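Complement C1r subcomponent (Homo sapiens, PDB 6F1D) is a serine protease subcomponent of the complement C1 complex that probably, through its second CUB domain, helps assemble with C1s during complement activation. Local coordinates at residues A[42-47]-A[84-89]. Residues are numbered along the deposited sequence; the frame is centred on the assembly and turned at random.
Sequences LHLKFL and PDLDTS
T88 and L42 join the short edge strand 86-87 to strand 40-46 at a doubly gripped carbonyl. T88 N donates to L42 O almost along the C=O axis, and T88 OG1 gives the same oxygen a second bond of 2.7 Å, tilted from the carbonyl plane. Two residues along, past the non-hydrogen-bonded pair H43 and D87, L44 and L86 exchange both backbone bonds, L44 N reaching L86 O at 2.7 Å and L86 N reaching L44 O at 2.8 Å.

T88 illustrates how one side chain can pair a polar grip with apolar contact. Its CB rests 3.5 Å from L42 O; OG1, set between the backbone N and the carbonyl carbon (chi1 69°), turns to that oxygen; and CG2 lies 3.5 Å from L42 O and 4.2 Å from CG of L44, the two side chains crossing at about a right angle. An alanine here would probably leave L42 O with T88 N as its one remaining donor across this pair and open a gap beside L44.

On the other face, the D87 carboxylate stacks on the H43 ring, the planes 18° apart and OD1 over one ring face, while H43 NE2 bonds E115. Beyond, a water links F46 N to D85 OD1. With L86 touching I67 and T88 touching V93 of the facing sheet, this is the antiparallel edge pairing of a CUB-domain beta sandwich.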
ATOM      1  N   LEU A  42       5.125   2.298  13.257  1.00 23.54           N
ATOM      2  CA  LEU A  42       5.451   1.918  11.888  1.00 21.23           C
ATOM      3  C   LEU A  42       5.656   3.156  11.040  1.00 24.64           C
ATOM      4  O   LEU A  42       4.887   4.124  11.144  1.00 24.57           O
ATOM      5  CB  LEU A  42       4.354   1.058  11.273  1.00 20.46           C
ATOM      6  CG  LEU A  42       4.383  -0.323  11.880  1.00 26.84           C
ATOM      7  CD1 LEU A  42       3.000  -0.923  11.720  1.00 23.23           C
ATOM      8  CD2 LEU A  42       5.462  -1.128  11.101  1.00 20.13           C
ATOM      9  N   HIS A  43       6.746   3.142  10.272  1.00 19.59           N
ATOM     10  CA  HIS A  43       7.057   4.138   9.255  1.00 26.79           C
ATOM     11  C   HIS A  43       7.018   3.473   7.884  1.00 23.36           C
ATOM     12  O   HIS A  43       7.590   2.384   7.696  1.00 25.10           O
ATOM     13  CB  HIS A  43       8.446   4.735   9.487  1.00 24.35           C
ATOM     14  CG  HIS A  43       8.553   5.571  10.720  1.00 28.48           C
ATOM     15  ND1 HIS A  43       8.805   6.923  10.678  1.00 36.35           N
ATOM     16  CD2 HIS A  43       8.496   5.237  12.028  1.00 34.48           C
ATOM     17  CE1 HIS A  43       8.884   7.394  11.913  1.00 41.73           C
ATOM     18  NE2 HIS A  43       8.691   6.389  12.751  1.00 40.72           N
ATOM     19  N   LEU A  44       6.363   4.120   6.921  1.00 18.60           N
ATOM     20  CA  LEU A  44       6.227   3.569   5.564  1.00 14.53           C
ATOM     21  C   LEU A  44       6.920   4.491   4.575  1.00 23.03           C
ATOM     22  O   LEU A  44       6.791   5.730   4.657  1.00 26.07           O
ATOM     23  CB  LEU A  44       4.749   3.451   5.154  1.00 21.84           C
ATOM     24  CG  LEU A  44       3.758   2.793   6.109  1.00 26.02           C
ATOM     25  CD1 LEU A  44       2.399   2.802   5.423  1.00 22.05           C
ATOM     26  CD2 LEU A  44       4.198   1.379   6.371  1.00 26.92           C
ATOM     27  N   LYS A  45       7.658   3.888   3.651  1.00 18.55           N
ATOM     28  CA  LYS A  45       8.368   4.626   2.633  1.00 18.99           C
ATOM     29  C   LYS A  45       8.145   3.966   1.279  1.00 21.79           C
ATOM     30  O   LYS A  45       8.607   2.849   1.060  1.00 22.65           O
ATOM     31  CB  LYS A  45       9.858   4.621   2.945  1.00 18.56           C
ATOM     32  CG  LYS A  45      10.606   5.190   1.824  1.00 33.41           C
ATOM     33  CD  LYS A  45      12.021   4.675   1.783  1.00 40.34           C
ATOM     34  CE  LYS A  45      12.824   5.672   1.060  1.00 53.66           C
ATOM     35  NZ  LYS A  45      12.941   6.983   1.761  1.00 64.50           N
ATOM     36  N   PHE A  46       7.532   4.672   0.352  1.00 21.80           N
ATOM     37  CA  PHE A  46       7.348   4.086  -0.964  1.00 20.32           C
ATOM     38  C   PHE A  46       8.580   4.263  -1.817  1.00 27.60           C
ATOM     39  O   PHE A  46       9.205   5.322  -1.808  1.00 20.04           O
ATOM     40  CB  PHE A  46       6.152   4.726  -1.639  1.00 23.09           C
ATOM     41  CG  PHE A  46       4.846   4.205  -1.105  1.00 21.26           C
ATOM     42  CD1 PHE A  46       4.256   3.104  -1.694  1.00 19.23           C
ATOM     43  CD2 PHE A  46       4.262   4.766   0.010  1.00 26.47           C
ATOM     44  CE1 PHE A  46       3.045   2.578  -1.185  1.00 21.01           C
ATOM     45  CE2 PHE A  46       3.061   4.263   0.524  1.00 33.14           C
ATOM     46  CZ  PHE A  46       2.450   3.178  -0.085  1.00 25.18           C
ATOM     47  N   LEU A  47       8.851   3.263  -2.642  1.00 21.63           N
ATOM     48  CA  LEU A  47       9.936   3.291  -3.590  1.00 21.81           C
ATOM     49  C   LEU A  47       9.447   3.779  -4.944  1.00 25.72           C
ATOM     50  O   LEU A  47       8.252   3.921  -5.180  1.00 23.66           O
ATOM     51  CB  LEU A  47      10.560   1.907  -3.697  1.00 26.11           C
ATOM     52  CG  LEU A  47      11.351   1.499  -2.433  1.00 28.83           C
ATOM     53  CD1 LEU A  47      12.071   2.673  -1.796  1.00 39.48           C
ATOM     54  CD2 LEU A  47      10.515   0.851  -1.396  1.00 34.09           C
ATOM     55  N   PRO A  84       4.051  10.696   0.136  1.00 38.91           N
ATOM     56  CA  PRO A  84       5.170  11.053   1.007  1.00 38.04           C
ATOM     57  C   PRO A  84       5.338   9.976   2.060  1.00 27.18           C
ATOM     58  O   PRO A  84       4.445   9.161   2.302  1.00 29.34           O
ATOM     59  CB  PRO A  84       4.736  12.383   1.626  1.00 51.27           C
ATOM     60  CG  PRO A  84       3.236  12.239   1.706  1.00 54.40           C
ATOM     61  CD  PRO A  84       2.816  11.412   0.500  1.00 49.88           C
ATOM     62  N   ASP A  85       6.514   9.953   2.662  1.00 32.77           N
ATOM     63  CA  ASP A  85       6.783   8.988   3.721  1.00 34.43           C
ATOM     64  C   ASP A  85       5.771   9.140   4.854  1.00 30.38           C
ATOM     65  O   ASP A  85       5.419  10.256   5.238  1.00 35.22           O
ATOM     66  CB  ASP A  85       8.202   9.201   4.237  1.00 41.14           C
ATOM     67  CG  ASP A  85       9.249   8.881   3.190  1.00 57.37           C
ATOM     68  OD1 ASP A  85       8.887   8.479   2.053  1.00 52.63           O
ATOM     69  OD2 ASP A  85      10.451   9.030   3.505  1.00 69.61           O
ATOM     70  N   LEU A  86       5.311   8.017   5.406  1.00 27.21           N
ATOM     71  CA  LEU A  86       4.252   8.020   6.411  1.00 33.10           C
ATOM     72  C   LEU A  86       4.786   7.548   7.752  1.00 35.54           C
ATOM     73  O   LEU A  86       5.248   6.412   7.883  1.00 33.85           O
ATOM     74  CB  LEU A  86       3.091   7.136   5.975  1.00 28.89           C
ATOM     75  CG  LEU A  86       2.397   7.729   4.766  1.00 32.83           C
ATOM     76  CD1 LEU A  86       1.422   6.715   4.169  1.00 40.19           C
ATOM     77  CD2 LEU A  86       1.704   9.004   5.213  1.00 43.09           C
ATOM     78  N   ASP A  87       4.707   8.415   8.744  1.00 31.34           N
ATOM     79  CA  ASP A  87       4.898   8.046  10.134  1.00 28.70           C
ATOM     80  C   ASP A  87       3.514   7.812  10.739  1.00 33.27           C
ATOM     81  O   ASP A  87       2.795   8.769  11.029  1.00 35.60           O
ATOM     82  CB  ASP A  87       5.648   9.149  10.875  1.00 36.75           C
ATOM     83  CG  ASP A  87       5.655   8.936  12.390  1.00 47.81           C
ATOM     84  OD1 ASP A  87       5.155   7.882  12.878  1.00 54.73           O
ATOM     85  OD2 ASP A  87       6.189   9.816  13.092  1.00 51.35           O
ATOM     86  N   THR A  88       3.166   6.555  10.973  1.00 29.25           N
ATOM     87  CA  THR A  88       1.789   6.200  11.284  1.00 30.08           C
ATOM     88  C   THR A  88       1.416   6.319  12.753  1.00 37.20           C
ATOM     89  O   THR A  88       0.236   6.178  13.067  1.00 36.75           O
ATOM     90  CB  THR A  88       1.504   4.767  10.863  1.00 28.52           C
ATOM     91  OG1 THR A  88       2.235   3.889  11.728  1.00 30.76           O
ATOM     92  CG2 THR A  88       1.867   4.535   9.390  1.00 31.31           C
ATOM     93  N   SER A  89       2.382   6.521  13.658  1.00 28.82           N
ATOM     94  CA  SER A  89       2.150   6.482  15.103  1.00 36.27           C
ATOM     95  C   SER A  89       1.343   5.261  15.549  1.00 31.10           C
ATOM     96  O   SER A  89       0.602   5.315  16.526  1.00 45.61           O
ATOM     97  CB  SER A  89       1.471   7.766  15.581  1.00 45.85           C
ATOM     98  OG  SER A  89       2.368   8.852  15.437  1.00 58.11           O
TER
HETATM   99  O   HOH W   1       6.993   7.476   0.633  1.00 32.57           O